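Local coordinates for protein aldo-keto Reductase, OXIDOREDUCTASE (Salmonella typhimurium, PDB 5T79) that binds NADPH and probably acts as an aldo-keto reductase, studied for the biocatalytic conversion of 3-hydroxybutanal to 1,3-butanediol, at residues E7-T12 with R51-G56; T149-D154 with E183-P188; T12-R17 with G309-R314. One frame throughout, in Å; residues are numbered along the deposited sequence.

From the N terminus, residues 7-12 lie against the end of helix 42-54, and interaction 1 closes a loop that takes in the hairpin strand 15-17 and the first parallel strand, 24-31. Before that loop closes, residues 12-17 open interaction 3, whose partner 309-314 comes only after helix 301-308, so the two contacts cross; they share Thr12 and touch where Tyr15 OH meets Gly56 O. Interaction 2 joins barrel helices 146-158 and 172-185 around strand 162-168. It follows interaction 1 in series and nests inside the span closed by interaction 3, though its centre is about 32 Å from that contact's centre. Interactions 1 and 3 fasten the N-terminal segment to helix 42-54 and the loop after helix 301-308.

Interaction 1 (E7-T12 with R51-G56)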
loop_
_atom_site.group_PDB
_atom_site.type_symbol
_atom_site.label_atom_id
_atom_site.label_comp_id
_atom_site.label_asym_id
_atom_site.label_seq_id
_atom_site.Cartn_x
_atom_site.Cartn_y
_atom_site.Cartn_z
ATOM N N GLU A 7 -6.705 9.558 21.824
ATOM C CA GLU A 7 -7.111 8.423 22.661
ATOM C C GLU A 7 -8.256 7.585 22.020
ATOM O O GLU A 7 -8.411 6.408 22.361
ATOM C CB GLU A 7 -7.495 8.898 24.080
ATOM C CG GLU A 7 -8.615 9.929 24.134
ATOM C CD GLU A 7 -9.056 10.411 25.506
ATOM O OE1 GLU A 7 -8.853 9.680 26.504
ATOM O OE2 GLU A 7 -9.648 11.513 25.571
ATOM N N ASN A 8 -9.019 8.169 21.077
ATOM C CA ASN A 8 -10.133 7.471 20.420
ATOM C C ASN A 8 -9.756 6.938 19.032
ATOM O O ASN A 8 -10.646 6.543 18.268
ATOM C CB ASN A 8 -11.348 8.407 20.307
ATOM C CG ASN A 8 -11.751 9.044 21.611
ATOM O OD1 ASN A 8 -11.902 8.378 22.643
ATOM N ND2 ASN A 8 -11.913 10.357 21.595
ATOM N N ARG A 9 -8.445 6.844 18.733
ATOM C CA ARG A 9 -7.974 6.415 17.409
ATOM C C ARG A 9 -8.455 5.015 17.018
ATOM O O ARG A 9 -8.655 4.769 15.833
ATOM C CB ARG A 9 -6.433 6.492 17.283
ATOM C CG ARG A 9 -5.619 5.536 18.184
ATOM C CD ARG A 9 -4.170 6.007 18.247
ATOM N NE ARG A 9 -3.326 5.227 19.160
ATOM C CZ ARG A 9 -3.278 5.392 20.479
ATOM N NH1 ARG A 9 -4.059 6.287 21.075
ATOM N NH2 ARG A 9 -2.457 4.656 21.215
ATOM N N TYR A 10 -8.656 4.106 17.990
ATOM C CA TYR A 10 -9.080 2.749 17.629
ATOM C C TYR A 10 -10.597 2.582 17.627
ATOM O O TYR A 10 -11.082 1.502 17.296
ATOM C CB TYR A 10 -8.427 1.727 18.580
ATOM C CG TYR A 10 -6.918 1.740 18.471
ATOM C CD1 TYR A 10 -6.288 1.479 17.258
ATOM C CD2 TYR A 10 -6.120 2.066 19.567
ATOM C CE1 TYR A 10 -4.911 1.535 17.134
ATOM C CE2 TYR A 10 -4.728 2.116 19.456
ATOM C CZ TYR A 10 -4.132 1.859 18.230
ATOM O OH TYR A 10 -2.773 1.874 18.063
ATOM N N HIS A 11 -11.347 3.639 17.947
ATOM C CA HIS A 11 -12.803 3.523 18.061
ATOM C C HIS A 11 -13.529 3.485 16.712
ATOM O O HIS A 11 -14.482 2.717 16.578
ATOM C CB HIS A 11 -13.379 4.640 18.951
ATOM C CG HIS A 11 -12.889 4.613 20.377
ATOM N ND1 HIS A 11 -13.210 5.624 21.269
ATOM C CD2 HIS A 11 -12.100 3.711 21.013
ATOM C CE1 HIS A 11 -12.620 5.301 22.409
ATOM N NE2 HIS A 11 -11.929 4.167 22.300
ATOM N N THR A 12 -13.123 4.299 15.742
ATOM C CA THR A 12 -13.827 4.367 14.455
ATOM C C THR A 12 -13.206 3.433 13.396
ATOM O O THR A 12 -13.962 2.698 12.741
ATOM C CB THR A 12 -13.879 5.821 13.941
ATOM O OG1 THR A 12 -14.511 6.636 14.930
ATOM C CG2 THR A 12 -14.648 5.963 12.612
ATOM N N ARG A 51 -1.817 12.810 11.714
ATOM C CA ARG A 51 -3.273 12.763 11.464
ATOM C C ARG A 51 -3.718 11.319 11.162
ATOM O O ARG A 51 -4.761 10.868 11.670
ATOM C CB ARG A 51 -3.686 13.702 10.322
ATOM C CG ARG A 51 -5.234 13.871 10.182
ATOM C CD ARG A 51 -5.826 14.516 11.439
ATOM N NE ARG A 51 -7.267 14.738 11.341
ATOM C CZ ARG A 51 -8.162 14.341 12.244
ATOM N NH1 ARG A 51 -7.778 13.661 13.319
ATOM N NH2 ARG A 51 -9.447 14.620 12.078
ATOM N N ALA A 52 -2.898 10.585 10.381
ATOM C CA ALA A 52 -3.197 9.195 10.029
ATOM C C ALA A 52 -3.328 8.329 11.296
ATOM O O ALA A 52 -4.355 7.672 11.470
ATOM C CB ALA A 52 -2.119 8.632 9.110
ATOM N N PHE A 53 -2.312 8.349 12.188
ATOM C CA PHE A 53 -2.342 7.531 13.413
ATOM C C PHE A 53 -3.474 7.963 14.339
ATOM O O PHE A 53 -4.121 7.097 14.912
ATOM C CB PHE A 53 -0.995 7.569 14.141
ATOM C CG PHE A 53 -0.846 6.549 15.255
ATOM C CD1 PHE A 53 -1.130 5.203 15.035
ATOM C CD2 PHE A 53 -0.358 6.925 16.504
ATOM C CE1 PHE A 53 -0.954 4.258 16.064
ATOM C CE2 PHE A 53 -0.199 5.981 17.532
ATOM C CZ PHE A 53 -0.479 4.656 17.295
ATOM N N ASP A 54 -3.770 9.288 14.432
ATOM C CA ASP A 54 -4.905 9.803 15.231
ATOM C C ASP A 54 -6.254 9.272 14.713
ATOM O O ASP A 54 -7.201 9.156 15.495
ATOM C CB ASP A 54 -4.936 11.348 15.248
ATOM C CG ASP A 54 -3.874 11.994 16.144
ATOM O OD1 ASP A 54 -3.194 11.254 16.904
ATOM O OD2 ASP A 54 -3.706 13.223 16.068
ATOM N N LEU A 55 -6.344 8.951 13.412
ATOM C CA LEU A 55 -7.578 8.399 12.822
ATOM C C LEU A 55 -7.565 6.852 12.795
ATOM O O LEU A 55 -8.468 6.234 12.223
ATOM C CB LEU A 55 -7.786 8.971 11.403
ATOM C CG LEU A 55 -8.155 10.462 11.363
ATOM C CD1 LEU A 55 -8.070 11.020 9.922
ATOM C CD2 LEU A 55 -9.531 10.699 11.957
ATOM N N GLY A 56 -6.560 6.249 13.429
ATOM C CA GLY A 56 -6.445 4.795 13.536
ATOM C C GLY A 56 -5.695 4.082 12.434
ATOM O O GLY A 56 -5.693 2.847 12.383
#
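Phe53 O is engaged from both segments: it accepts the N-H of Gly56 (Gly56 N to Phe53 O, 3.0 Å), and the aliphatic part of Arg9 lies against it, with Arg9 CB 3.4 Å from Phe53 O. The same CB packs on Asp54 O, to which Arg9 CA also makes a CA-H...O contact. Arg9 CG sits between the backbone N and the carbonyl carbon (chi1 65°), and from there the chain runs extended to NE. CD lands over the centre of the Phe53 ring, 4.0 Å from its centroid and 11° off the normal, a CH-pi contact. NE stays above the ring near its CE2-CZ rim, 3.5 Å from Phe53 CZ, the guanidinium plane tilted 53° to the ring. Tyr10 packs on another side of the same chain: Arg9 CG lies 3.7 Å above the centre of its ring, while Tyr10 OH approaches Phe53 CE1 obliquely at 3.6 Å. Beyond the rings Glu91 OE1 takes both Arg9 NH2, in a salt bridge, and Tyr10 OH. Asp54 turns its carboxylate the other way, to Tyr3 OH and Asp6 N. With no side chain on Gly56, Arg9 O can come within 3.2 Å of Gly56 CA. At positive phi, Gly56 is the C-prime residue of the Schellman motif that ends helix 42-54, the first helix of the aldo-keto reductase TIM barrel.

Interaction 2 (T149-D154 with E183-P188)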
loop_
_atom_site.group_PDB
_atom_site.type_symbol
_atom_site.label_atom_id
_atom_site.label_comp_id
_atom_site.label_asym_id
_atom_site.label_seq_id
_atom_site.Cartn_x
_atom_site.Cartn_y
_atom_site.Cartn_z
ATOM N N THR A 149 15.225 -15.593 -4.525
ATOM C CA THR A 149 14.563 -14.403 -3.982
ATOM C C THR A 149 13.738 -14.759 -2.741
ATOM O O THR A 149 13.772 -14.039 -1.746
ATOM C CB THR A 149 13.660 -13.743 -5.038
ATOM O OG1 THR A 149 14.426 -13.519 -6.235
ATOM C CG2 THR A 149 13.124 -12.398 -4.542
ATOM N N MET A 150 12.999 -15.867 -2.814
ATOM C CA MET A 150 12.139 -16.295 -1.715
ATOM C C MET A 150 12.952 -16.764 -0.522
ATOM O O MET A 150 12.552 -16.507 0.627
ATOM C CB MET A 150 11.159 -17.382 -2.174
ATOM C CG MET A 150 10.148 -16.894 -3.211
ATOM S SD MET A 150 9.056 -15.504 -2.762
ATOM C CE MET A 150 9.855 -14.173 -3.612
ATOM N N LYS A 151 14.076 -17.455 -0.780
ATOM C CA LYS A 151 14.989 -17.890 0.277
ATOM C C LYS A 151 15.617 -16.650 0.995
ATOM O O LYS A 151 15.854 -16.721 2.208
ATOM C CB LYS A 151 16.078 -18.800 -0.288
ATOM C CG LYS A 151 16.914 -19.473 0.800
ATOM C CD LYS A 151 17.595 -20.725 0.304
ATOM C CE LYS A 151 16.702 -21.941 0.320
ATOM N NZ LYS A 151 17.278 -23.018 -0.523
ATOM N N ALA A 152 15.877 -15.536 0.250
ATOM C CA ALA A 152 16.382 -14.283 0.858
ATOM C C ALA A 152 15.310 -13.704 1.803
ATOM O O ALA A 152 15.646 -13.282 2.905
ATOM C CB ALA A 152 16.762 -13.263 -0.207
ATOM N N LEU A 153 14.015 -13.754 1.407
ATOM C CA LEU A 153 12.909 -13.303 2.277
ATOM C C LEU A 153 12.826 -14.183 3.538
ATOM O O LEU A 153 12.744 -13.657 4.648
ATOM C CB LEU A 153 11.557 -13.328 1.521
ATOM C CG LEU A 153 11.437 -12.346 0.328
ATOM C CD1 LEU A 153 10.052 -12.473 -0.309
ATOM C CD2 LEU A 153 11.662 -10.860 0.783
ATOM N N ASP A 154 12.825 -15.516 3.361
ATOM C CA ASP A 154 12.810 -16.493 4.463
ATOM C C ASP A 154 14.008 -16.231 5.419
ATOM O O ASP A 154 13.838 -16.193 6.635
ATOM C CB ASP A 154 12.903 -17.921 3.867
ATOM C CG ASP A 154 13.037 -19.006 4.916
ATOM O OD1 ASP A 154 12.064 -19.237 5.655
ATOM O OD2 ASP A 154 14.117 -19.637 4.984
ATOM N N GLU A 183 5.646 -21.088 1.558
ATOM C CA GLU A 183 4.948 -22.034 2.444
ATOM C C GLU A 183 5.856 -23.253 2.750
ATOM O O GLU A 183 5.981 -23.653 3.913
ATOM C CB GLU A 183 3.620 -22.476 1.801
ATOM C CG GLU A 183 2.859 -23.558 2.568
ATOM C CD GLU A 183 2.414 -23.241 3.985
ATOM O OE1 GLU A 183 2.152 -22.054 4.283
ATOM O OE2 GLU A 183 2.278 -24.194 4.787
ATOM N N ASP A 184 6.507 -23.819 1.706
ATOM C CA ASP A 184 7.415 -24.972 1.851
ATOM C C ASP A 184 8.639 -24.594 2.693
ATOM O O ASP A 184 9.160 -25.423 3.439
ATOM C CB ASP A 184 7.860 -25.486 0.469
ATOM C CG ASP A 184 8.916 -26.575 0.520
ATOM O OD1 ASP A 184 8.567 -27.721 0.860
ATOM O OD2 ASP A 184 10.112 -26.260 0.295
ATOM N N LEU A 185 9.105 -23.349 2.561
ATOM C CA LEU A 185 10.252 -22.859 3.330
ATOM C C LEU A 185 9.894 -22.637 4.814
ATOM O O LEU A 185 10.783 -22.653 5.659
ATOM C CB LEU A 185 10.818 -21.565 2.723
ATOM C CG LEU A 185 11.649 -21.720 1.432
ATOM C CD1 LEU A 185 12.012 -20.337 0.849
ATOM C CD2 LEU A 185 12.925 -22.551 1.676
ATOM N N GLY A 186 8.617 -22.457 5.117
ATOM C CA GLY A 186 8.167 -22.257 6.493
ATOM C C GLY A 186 7.963 -20.809 6.896
ATOM O O GLY A 186 7.775 -20.514 8.077
ATOM N N THR A 187 7.998 -19.887 5.928
ATOM C CA THR A 187 7.757 -18.462 6.158
ATOM C C THR A 187 6.601 -18.102 5.224
ATOM O O THR A 187 6.863 -17.684 4.099
ATOM C CB THR A 187 9.033 -17.631 5.907
ATOM O OG1 THR A 187 10.026 -18.045 6.828
ATOM C CG2 THR A 187 8.784 -16.124 6.046
ATOM N N PRO A 188 5.335 -18.361 5.608
ATOM C CA PRO A 188 4.227 -18.120 4.660
ATOM C C PRO A 188 4.083 -16.665 4.244
ATOM O O PRO A 188 4.247 -15.757 5.068
ATOM C CB PRO A 188 2.971 -18.599 5.409
ATOM C CG PRO A 188 3.366 -18.765 6.801
ATOM C CD PRO A 188 4.856 -18.934 6.882
HETATM O O HOH W 1 13.819 -22.297 5.504
#
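Asp154 reaches across to Leu185 with its stem and to Thr187 with its tip. CB packs against Leu185 CD1 at 4.0 Å. CG stands anti to the backbone N (chi1 174°), and the carboxylate it carries passes Leu185 CB obliquely. OD1 accepts the hydroxyl of Thr187 in a short bond, Thr187 OG1 to Asp154 OD1 2.6 Å, arriving on the anti side and 19° out of the carboxylate plane. Arg158 NE adds a salt bridge to the same oxygen. All this happens where helix 172-185 stops in a Schellman motif with Gly186 at positive phi, against helix 146-158, its neighbour around the TIM barrel; the chain then turns toward strand 191-193. OD2, at the other tip, accepts a hydrogen bond from water 1, whose O lies 2.7 Å from Asp154 OD2 and which also donates to Leu185 O. With three donors around it the carboxylate probably stays ionised. The next residue, His155, is a zinc ligand in a structure of this protein, though no zinc is bound here. Leu185 supplies the apolar side: CD1 sits 3.9 Å from Met150 O and equally near Lys151 CA, while CD2 touches CE of Lys151, whose chain crosses it at about a right angle.

Interaction 3 (T12-R17 with G309-R314); sequences TMEYRR and GMLANR
Leu311 pushes its CD1 methyl against Met13 and Glu14, and Arg314 grips the Glu14 carboxylate beside it. CD1 of Leu311 meets Met13 SD at 3.9 Å, the two side chains crossing at about a right angle, and the same methyl lies close to the backbone N of Glu14. Met13 starts out away from Leu311, but the turn at chi2 brings its sulfur back. Ala27 of strand 24-31 also touches Leu311.

Glu14 is extended beyond CG and presents OE1 to Arg314 in a salt bridge, with NH2 of Arg314 3.1 Å from Glu14 OE1 and an angle of 147° at the hydrogen. The syn lone pair of OE1 is used, and one N-H carries the bridge, with the carboxylate and guanidinium planes 68° apart; NE turns to water 2 instead. That water ties the same groups together a second time: it donates to Glu14 OE2 at 2.7 Å and to Leu311 O, and accepts from Arg314 NE at 2.8 Å.

Arg314 CG lies between its backbone N and carbonyl carbon (chi1 64°), and the chain runs extended to NE. Its NH2 comes within 3.8 Å of Arg16 NH1, a like-charge approach probably eased by Glu14 on one guanidinium and, on the other, by Asp289 and the carbonyl of Val291, both held by NH2 of Arg16. Water 3 accepts from Arg314 NH1 and, weakly, from Arg16 NH1.

The contact thus fastens the loop between helices 301-308 and 318-329 to the hairpin of strand 15-17 and the beginning of 24-31; such a hairpin closes the N-terminal end of the barrel in aldo-keto reductases.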
loop_
_atom_site.group_PDB
_atom_site.type_symbol
_atom_site.label_atom_id
_atom_site.label_comp_id
_atom_site.label_asym_id
_atom_site.label_seq_id
_atom_site.Cartn_x
_atom_site.Cartn_y
_atom_site.Cartn_z
ATOM N N THR A 12 -13.123 4.299 15.742
ATOM C CA THR A 12 -13.827 4.367 14.455
ATOM C C THR A 12 -13.206 3.433 13.396
ATOM O O THR A 12 -13.962 2.698 12.741
ATOM C CB THR A 12 -13.879 5.821 13.941
ATOM O OG1 THR A 12 -14.511 6.636 14.930
ATOM C CG2 THR A 12 -14.648 5.963 12.612
ATOM N N MET A 13 -11.859 3.476 13.209
ATOM C CA MET A 13 -11.193 2.667 12.183
ATOM C C MET A 13 -11.630 1.197 12.253
ATOM O O MET A 13 -11.822 0.653 13.339
ATOM C CB MET A 13 -9.674 2.784 12.295
ATOM C CG MET A 13 -8.866 2.087 11.149
ATOM S SD MET A 13 -9.355 2.423 9.423
ATOM C CE MET A 13 -9.058 4.231 9.352
ATOM N N GLU A 14 -11.830 0.586 11.082
ATOM C CA GLU A 14 -12.126 -0.831 10.942
ATOM C C GLU A 14 -10.823 -1.541 10.663
ATOM O O GLU A 14 -10.037 -1.073 9.831
ATOM C CB GLU A 14 -13.125 -1.090 9.810
ATOM C CG GLU A 14 -14.490 -0.514 10.105
ATOM C CD GLU A 14 -15.536 -0.724 9.033
ATOM O OE1 GLU A 14 -15.287 -1.482 8.065
ATOM O OE2 GLU A 14 -16.627 -0.129 9.182
ATOM N N TYR A 15 -10.566 -2.630 11.364
ATOM C CA TYR A 15 -9.347 -3.428 11.171
ATOM C C TYR A 15 -9.770 -4.708 10.505
ATOM O O TYR A 15 -10.785 -5.294 10.879
ATOM C CB TYR A 15 -8.588 -3.639 12.503
ATOM C CG TYR A 15 -8.123 -2.300 13.034
ATOM C CD1 TYR A 15 -6.975 -1.685 12.529
ATOM C CD2 TYR A 15 -8.891 -1.592 13.953
ATOM C CE1 TYR A 15 -6.603 -0.400 12.937
ATOM C CE2 TYR A 15 -8.531 -0.306 14.360
ATOM C CZ TYR A 15 -7.385 0.279 13.861
ATOM O OH TYR A 15 -7.077 1.561 14.261
ATOM N N ARG A 16 -9.039 -5.113 9.477
ATOM C CA ARG A 16 -9.428 -6.242 8.634
ATOM C C ARG A 16 -8.354 -7.302 8.645
ATOM O O ARG A 16 -7.181 -6.988 8.445
ATOM C CB ARG A 16 -9.699 -5.719 7.203
ATOM C CG ARG A 16 -10.895 -4.721 7.172
ATOM C CD ARG A 16 -11.105 -4.021 5.843
ATOM N NE ARG A 16 -11.196 -4.974 4.727
ATOM C CZ ARG A 16 -12.306 -5.577 4.329
ATOM N NH1 ARG A 16 -13.448 -5.374 4.975
ATOM N NH2 ARG A 16 -12.278 -6.422 3.308
ATOM N N ARG A 17 -8.749 -8.567 8.886
ATOM C CA ARG A 17 -7.763 -9.644 8.947
ATOM C C ARG A 17 -7.101 -9.840 7.586
ATOM O O ARG A 17 -7.779 -9.931 6.571
ATOM C CB ARG A 17 -8.376 -10.958 9.426
ATOM C CG ARG A 17 -7.259 -11.944 9.820
ATOM C CD ARG A 17 -7.723 -12.976 10.777
ATOM N NE ARG A 17 -8.185 -12.403 12.039
ATOM C CZ ARG A 17 -7.471 -12.363 13.158
ATOM N NH1 ARG A 17 -6.223 -12.827 13.175
ATOM N NH2 ARG A 17 -8.000 -11.872 14.272
ATOM N N GLY A 309 -13.446 8.852 5.974
ATOM C CA GLY A 309 -14.875 9.151 5.790
ATOM C C GLY A 309 -15.618 8.212 4.845
ATOM O O GLY A 309 -16.850 8.160 4.855
ATOM N N MET A 310 -14.876 7.445 4.025
ATOM C CA MET A 310 -15.417 6.451 3.087
ATOM C C MET A 310 -16.087 5.279 3.855
ATOM O O MET A 310 -17.031 4.676 3.338
ATOM C CB MET A 310 -14.261 5.967 2.185
ATOM C CG MET A 310 -14.449 4.646 1.479
ATOM S SD MET A 310 -14.264 3.105 2.416
ATOM C CE MET A 310 -12.633 2.629 2.103
ATOM N N LEU A 311 -15.574 4.932 5.049
ATOM C CA LEU A 311 -16.073 3.804 5.840
ATOM C C LEU A 311 -17.561 3.933 6.205
ATOM O O LEU A 311 -18.217 2.913 6.369
ATOM C CB LEU A 311 -15.244 3.609 7.105
ATOM C CG LEU A 311 -13.751 3.281 6.898
ATOM C CD1 LEU A 311 -13.023 3.220 8.235
ATOM C CD2 LEU A 311 -13.562 1.975 6.106
ATOM N N ALA A 312 -18.091 5.162 6.292
ATOM C CA ALA A 312 -19.491 5.435 6.625
ATOM C C ALA A 312 -20.453 5.165 5.453
ATOM O O ALA A 312 -21.676 5.159 5.651
ATOM C CB ALA A 312 -19.630 6.888 7.057
ATOM N N ASN A 313 -19.922 4.980 4.231
ATOM C CA ASN A 313 -20.770 4.834 3.052
ATOM C C ASN A 313 -20.049 4.001 1.989
ATOM O O ASN A 313 -19.669 4.535 0.954
ATOM C CB ASN A 313 -21.087 6.265 2.547
ATOM C CG ASN A 313 -22.091 6.412 1.441
ATOM O OD1 ASN A 313 -22.702 5.452 0.970
ATOM N ND2 ASN A 313 -22.283 7.644 1.013
ATOM N N ARG A 314 -19.847 2.694 2.248
ATOM C CA ARG A 314 -19.090 1.855 1.309
ATOM C C ARG A 314 -19.855 0.613 0.800
ATOM O O ARG A 314 -19.242 -0.333 0.295
ATOM C CB ARG A 314 -17.737 1.452 1.915
ATOM C CG ARG A 314 -17.774 0.582 3.163
ATOM C CD ARG A 314 -16.346 0.224 3.519
ATOM N NE ARG A 314 -16.312 -0.743 4.613
ATOM C CZ ARG A 314 -16.233 -2.054 4.441
ATOM N NH1 ARG A 314 -16.144 -2.568 3.219
ATOM N NH2 ARG A 314 -16.240 -2.866 5.489
HETATM O O HOH W 2 -17.736 0.331 6.819
HETATM O O HOH W 3 -16.098 -5.451 2.928
#